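PDB 6Y3P: KLLA0B12012p, which is a direct partner of the mRNA decapping enzyme Dcp2 and probably binds ATP through its C-terminal ATP-grasp domain, the tubulin-tyrosine-ligase-family part described here. Local coordinates for residues L206-Y220 and V231-F244. Numbering follows the deposited sequence. Where two conformers were deposited one is given.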
# COMPACT_ATOMS: atom_id res chain seq x y z
N LEU A 206 4.45 -20.43 2.41
CA LEU A 206 4.01 -21.37 1.36
C LEU A 206 2.98 -22.31 1.94
O LEU A 206 3.27 -23.01 2.91
CB LEU A 206 5.21 -22.13 0.76
CG LEU A 206 6.28 -21.20 0.17
CD1 LEU A 206 7.56 -21.97 -0.18
CD2 LEU A 206 5.72 -20.36 -1.00
N LEU A 207 1.78 -22.26 1.37
CA LEU A 207 0.60 -22.99 1.81
C LEU A 207 0.34 -24.14 0.91
O LEU A 207 0.52 -24.00 -0.29
CB LEU A 207 -0.65 -22.07 1.86
CG LEU A 207 -0.53 -20.82 2.79
CD1 LEU A 207 -1.76 -19.92 2.67
CD2 LEU A 207 -0.28 -21.24 4.25
N SER A 208 -0.09 -25.27 1.49
CA SER A 208 -0.40 -26.53 0.80
C SER A 208 -1.48 -26.27 -0.27
O SER A 208 -1.23 -26.48 -1.45
CB SER A 208 -0.89 -27.57 1.82
OG SER A 208 -1.65 -28.63 1.25
N GLU A 209 -2.63 -25.77 0.17
CA GLU A 209 -3.80 -25.44 -0.63
C GLU A 209 -3.52 -24.54 -1.87
O GLU A 209 -4.19 -24.68 -2.88
CB GLU A 209 -4.87 -24.83 0.27
CG GLU A 209 -4.46 -23.53 0.95
CD GLU A 209 -5.55 -22.96 1.83
OE1 GLU A 209 -6.74 -23.08 1.47
OE2 GLU A 209 -5.21 -22.42 2.91
N ALA A 210 -2.50 -23.68 -1.80
CA ALA A 210 -2.12 -22.84 -2.93
C ALA A 210 -1.07 -23.51 -3.83
O ALA A 210 -0.50 -22.85 -4.71
CB ALA A 210 -1.58 -21.52 -2.40
N HIS A 211 -0.78 -24.80 -3.61
CA HIS A 211 0.24 -25.57 -4.33
C HIS A 211 1.61 -24.85 -4.39
O HIS A 211 2.21 -24.75 -5.46
CB HIS A 211 -0.26 -26.00 -5.72
CG HIS A 211 -1.53 -26.78 -5.68
ND1 HIS A 211 -2.76 -26.16 -5.49
CD2 HIS A 211 -1.73 -28.11 -5.81
CE1 HIS A 211 -3.66 -27.13 -5.51
NE2 HIS A 211 -3.09 -28.32 -5.69
N GLY A 212 2.05 -24.34 -3.23
CA GLY A 212 3.34 -23.69 -3.02
C GLY A 212 3.61 -22.39 -3.73
O GLY A 212 4.76 -22.01 -3.95
N ARG A 213 2.54 -21.70 -4.11
CA ARG A 213 2.57 -20.41 -4.78
C ARG A 213 2.56 -19.37 -3.65
O ARG A 213 1.77 -19.50 -2.70
CB ARG A 213 1.34 -20.26 -5.68
CG ARG A 213 1.34 -21.19 -6.91
CD ARG A 213 -0.06 -21.42 -7.45
NE ARG A 213 -0.60 -20.23 -8.10
CZ ARG A 213 -1.76 -19.65 -7.80
NH1 ARG A 213 -2.53 -20.14 -6.83
NH2 ARG A 213 -2.16 -18.57 -8.45
N LYS A 214 3.46 -18.39 -3.72
CA LYS A 214 3.56 -17.34 -2.70
C LYS A 214 2.45 -16.30 -2.89
O LYS A 214 1.83 -16.24 -3.95
CB LYS A 214 4.96 -16.67 -2.71
CG LYS A 214 5.20 -15.73 -3.87
CD LYS A 214 6.29 -14.69 -3.55
CE LYS A 214 6.83 -14.00 -4.79
NZ LYS A 214 5.80 -13.22 -5.53
N PHE A 215 2.22 -15.47 -1.87
CA PHE A 215 1.19 -14.44 -1.98
C PHE A 215 1.54 -13.20 -1.24
O PHE A 215 2.38 -13.21 -0.33
CB PHE A 215 -0.18 -14.98 -1.48
CG PHE A 215 -0.30 -15.20 0.02
CD1 PHE A 215 0.18 -16.36 0.62
CD2 PHE A 215 -0.91 -14.24 0.84
CE1 PHE A 215 0.10 -16.54 2.01
CE2 PHE A 215 -1.00 -14.43 2.21
CZ PHE A 215 -0.50 -15.57 2.79
N HIS A 216 0.88 -12.13 -1.63
CA HIS A 216 0.96 -10.90 -0.88
C HIS A 216 -0.45 -10.56 -0.43
O HIS A 216 -1.44 -11.13 -0.95
CB HIS A 216 1.73 -9.76 -1.58
CG HIS A 216 1.14 -9.27 -2.86
ND1 HIS A 216 0.48 -8.05 -2.92
CD2 HIS A 216 1.19 -9.80 -4.10
CE1 HIS A 216 0.15 -7.89 -4.19
NE2 HIS A 216 0.53 -8.93 -4.94
N ILE A 217 -0.56 -9.74 0.61
CA ILE A 217 -1.82 -9.31 1.19
C ILE A 217 -2.11 -7.89 0.69
O ILE A 217 -1.26 -7.00 0.76
CB ILE A 217 -1.89 -9.40 2.74
CG1 ILE A 217 -1.68 -10.85 3.22
CG2 ILE A 217 -3.23 -8.83 3.24
CD1 ILE A 217 -1.60 -11.04 4.73
N ARG A 218 -3.31 -7.69 0.18
CA ARG A 218 -3.82 -6.38 -0.18
C ARG A 218 -4.81 -6.04 0.95
O ARG A 218 -5.84 -6.70 1.12
CB ARG A 218 -4.52 -6.40 -1.56
CG ARG A 218 -5.21 -5.07 -1.95
CD ARG A 218 -4.26 -3.90 -1.83
NE ARG A 218 -4.22 -3.04 -3.01
CZ ARG A 218 -3.55 -3.31 -4.13
NH1 ARG A 218 -3.56 -2.44 -5.14
NH2 ARG A 218 -2.89 -4.45 -4.26
N CYS A 219 -4.46 -5.03 1.74
CA CYS A 219 -5.27 -4.55 2.85
C CYS A 219 -5.82 -3.13 2.49
O CYS A 219 -5.03 -2.23 2.18
CB CYS A 219 -4.41 -4.53 4.12
SG CYS A 219 -5.24 -3.87 5.58
N TYR A 220 -7.16 -2.95 2.46
CA TYR A 220 -7.74 -1.61 2.21
C TYR A 220 -7.77 -0.82 3.50
O TYR A 220 -8.30 -1.29 4.50
CB TYR A 220 -9.12 -1.67 1.56
CG TYR A 220 -9.07 -2.37 0.23
CD1 TYR A 220 -8.42 -1.80 -0.86
CD2 TYR A 220 -9.62 -3.64 0.07
CE1 TYR A 220 -8.34 -2.46 -2.09
CE2 TYR A 220 -9.56 -4.31 -1.16
CZ TYR A 220 -8.93 -3.70 -2.24
OH TYR A 220 -8.86 -4.33 -3.45
N VAL A 231 -8.75 0.29 9.27
CA VAL A 231 -8.28 -0.87 8.54
C VAL A 231 -9.48 -1.79 8.31
O VAL A 231 -10.25 -2.06 9.23
CB VAL A 231 -7.11 -1.56 9.27
CG1 VAL A 231 -6.76 -2.90 8.62
CG2 VAL A 231 -5.88 -0.66 9.33
N TYR A 232 -9.66 -2.21 7.07
CA TYR A 232 -10.69 -3.15 6.66
C TYR A 232 -10.13 -4.58 6.86
O TYR A 232 -9.15 -4.96 6.21
CB TYR A 232 -11.10 -2.88 5.19
CG TYR A 232 -12.29 -3.70 4.76
CD1 TYR A 232 -13.43 -3.80 5.57
CD2 TYR A 232 -12.30 -4.36 3.54
CE1 TYR A 232 -14.53 -4.57 5.18
CE2 TYR A 232 -13.40 -5.13 3.14
CZ TYR A 232 -14.51 -5.22 3.96
OH TYR A 232 -15.59 -5.95 3.55
N ASP A 233 -10.72 -5.33 7.81
CA ASP A 233 -10.27 -6.67 8.20
C ASP A 233 -10.57 -7.80 7.21
O ASP A 233 -10.10 -8.90 7.44
CB ASP A 233 -10.79 -7.06 9.60
CG ASP A 233 -9.88 -6.58 10.72
OD1 ASP A 233 -8.79 -6.02 10.40
OD2 ASP A 233 -10.24 -6.76 11.90
N ARG A 234 -11.33 -7.54 6.14
CA ARG A 234 -11.58 -8.55 5.12
C ARG A 234 -10.54 -8.26 4.04
O ARG A 234 -10.72 -7.37 3.20
CB ARG A 234 -13.02 -8.45 4.60
CG ARG A 234 -14.08 -8.69 5.70
CD ARG A 234 -15.48 -8.89 5.12
NE ARG A 234 -15.55 -10.05 4.23
CZ ARG A 234 -16.53 -10.29 3.37
NH1 ARG A 234 -17.57 -9.47 3.29
NH2 ARG A 234 -16.48 -11.37 2.59
N MET A 235 -9.37 -8.89 4.18
CA MET A 235 -8.23 -8.65 3.31
C MET A 235 -8.12 -9.67 2.16
O MET A 235 -8.83 -10.68 2.13
CB MET A 235 -6.94 -8.53 4.11
CG MET A 235 -7.12 -7.97 5.50
SD MET A 235 -5.51 -7.78 6.30
CE MET A 235 -5.99 -6.89 7.80
N LEU A 236 -7.27 -9.37 1.19
CA LEU A 236 -7.11 -10.21 0.00
C LEU A 236 -5.74 -10.82 -0.03
O LEU A 236 -4.75 -10.18 0.35
CB LEU A 236 -7.27 -9.36 -1.28
CG LEU A 236 -8.67 -8.96 -1.77
CD1 LEU A 236 -9.42 -8.14 -0.76
CD2 LEU A 236 -8.58 -8.12 -3.01
N ALA A 237 -5.67 -12.04 -0.53
CA ALA A 237 -4.43 -12.75 -0.77
C ALA A 237 -4.38 -12.94 -2.29
O ALA A 237 -5.28 -13.54 -2.87
CB ALA A 237 -4.43 -14.10 -0.04
N LEU A 238 -3.35 -12.36 -2.92
CA LEU A 238 -3.12 -12.37 -4.35
C LEU A 238 -1.93 -13.27 -4.55
O LEU A 238 -0.83 -12.95 -4.12
CB LEU A 238 -2.85 -10.93 -4.88
CG LEU A 238 -3.72 -9.81 -4.24
CD1 LEU A 238 -2.96 -8.55 -4.06
CD2 LEU A 238 -4.94 -9.54 -5.02
N PHE A 239 -2.17 -14.44 -5.14
CA PHE A 239 -1.17 -15.48 -5.37
C PHE A 239 -0.42 -15.32 -6.68
O PHE A 239 -1.00 -14.89 -7.69
CB PHE A 239 -1.82 -16.86 -5.30
CG PHE A 239 -2.26 -17.22 -3.91
CD1 PHE A 239 -3.53 -16.88 -3.46
CD2 PHE A 239 -1.42 -17.92 -3.05
CE1 PHE A 239 -3.95 -17.23 -2.16
CE2 PHE A 239 -1.82 -18.24 -1.75
CZ PHE A 239 -3.08 -17.89 -1.32
N ALA A 240 0.87 -15.70 -6.66
CA ALA A 240 1.75 -15.68 -7.83
C ALA A 240 1.33 -16.83 -8.79
O ALA A 240 0.73 -17.80 -8.32
CB ALA A 240 3.20 -15.84 -7.37
N PRO A 241 1.54 -16.73 -10.12
CA PRO A 241 1.06 -17.81 -11.02
C PRO A 241 1.77 -19.16 -10.87
O PRO A 241 1.13 -20.23 -10.95
CB PRO A 241 1.26 -17.22 -12.42
CG PRO A 241 2.36 -16.23 -12.27
CD PRO A 241 2.19 -15.64 -10.89
N ASN A 242 3.08 -19.12 -10.63
CA ASN A 242 3.92 -20.29 -10.54
C ASN A 242 4.35 -20.66 -9.12
O ASN A 242 4.30 -19.82 -8.22
CB ASN A 242 5.13 -20.09 -11.47
CG ASN A 242 4.72 -19.72 -12.89
OD1 ASN A 242 4.99 -18.60 -13.37
ND2 ASN A 242 3.98 -20.61 -13.56
N LYS A 243 4.73 -21.93 -8.91
CA LYS A 243 5.20 -22.42 -7.63
C LYS A 243 6.52 -21.73 -7.31
O LYS A 243 7.36 -21.54 -8.20
CB LYS A 243 5.39 -23.95 -7.64
CG LYS A 243 4.15 -24.74 -8.05
CD LYS A 243 4.23 -26.21 -7.58
CE LYS A 243 3.27 -27.16 -8.28
NZ LYS A 243 1.86 -26.69 -8.29
N PHE A 244 6.68 -21.30 -6.05
CA PHE A 244 7.90 -20.62 -5.62
C PHE A 244 9.12 -21.54 -5.68
O PHE A 244 9.09 -22.67 -5.19
CB PHE A 244 7.72 -20.02 -4.22
CG PHE A 244 8.88 -19.18 -3.75
CD1 PHE A 244 9.03 -17.87 -4.19
CD2 PHE A 244 9.81 -19.69 -2.85
CE1 PHE A 244 10.10 -17.08 -3.74
CE2 PHE A 244 10.88 -18.91 -2.41
CZ PHE A 244 11.02 -17.61 -2.86
O HOH W 1 5.29 -18.50 -6.09
O HOH W 2 2.38 -12.67 -5.04
O HOH W 3 -8.83 -5.17 3.59
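Phe215 and Phe239 face each other across a non-hydrogen-bonded pair, and their first torsions set how the rings lie: CG of Phe215 sits between its backbone N and carbonyl carbon (chi1 71°), whereas CG of Phe239 stands beside its N, opposite the carbonyl carbon (chi1 -69°). The two side chains lie side by side, pointing the same way, with their ring planes inclined at 42°, and Phe215 CB lies over the Phe239 face, 3.8 Å from its centroid. Ala237 is small enough to let Phe215 CD2 approach its CB to 3.6 Å, and Ala210 CB touches Phe239 CE2. Broad, flat side chains suit this buried face, which Ile217 extends toward Met235.

Arg213, bent at chi3, passes across Phe239 with one guanidinium face over Phe239 CB. Its NE lies 2.8 Å from Ala240 O and makes a weak hydrogen bond to Pro241 O. The other face of the hairpin is mixed, with leucines packing against polar side chains: Leu238 CB lies over the face of the His216 ring, while Arg218 turns its charged end to Asp332 in a salt bridge. Leu236 CD1 packs against the Tyr220 ring, 3.9 Å from its CE2.

His216 and Leu238 exchange backbone bonds (Leu238 N to His216 O, 3.0 Å), as do Arg218 and Leu236; Ile217–Ala237 is the non-hydrogen-bonded pair between them. Around 233-235 the second strand departs, and a water bridges the gap, accepting from Tyr220 N and donating to Tyr232 O (2.6 Å) and Arg234 O. Beyond it Tyr232 N returns to Tyr220 O. This is an antiparallel beta hairpin, interrupted in its second strand, within the antiparallel sheet of a tubulin-tyrosine-ligase-like ATP-grasp domain.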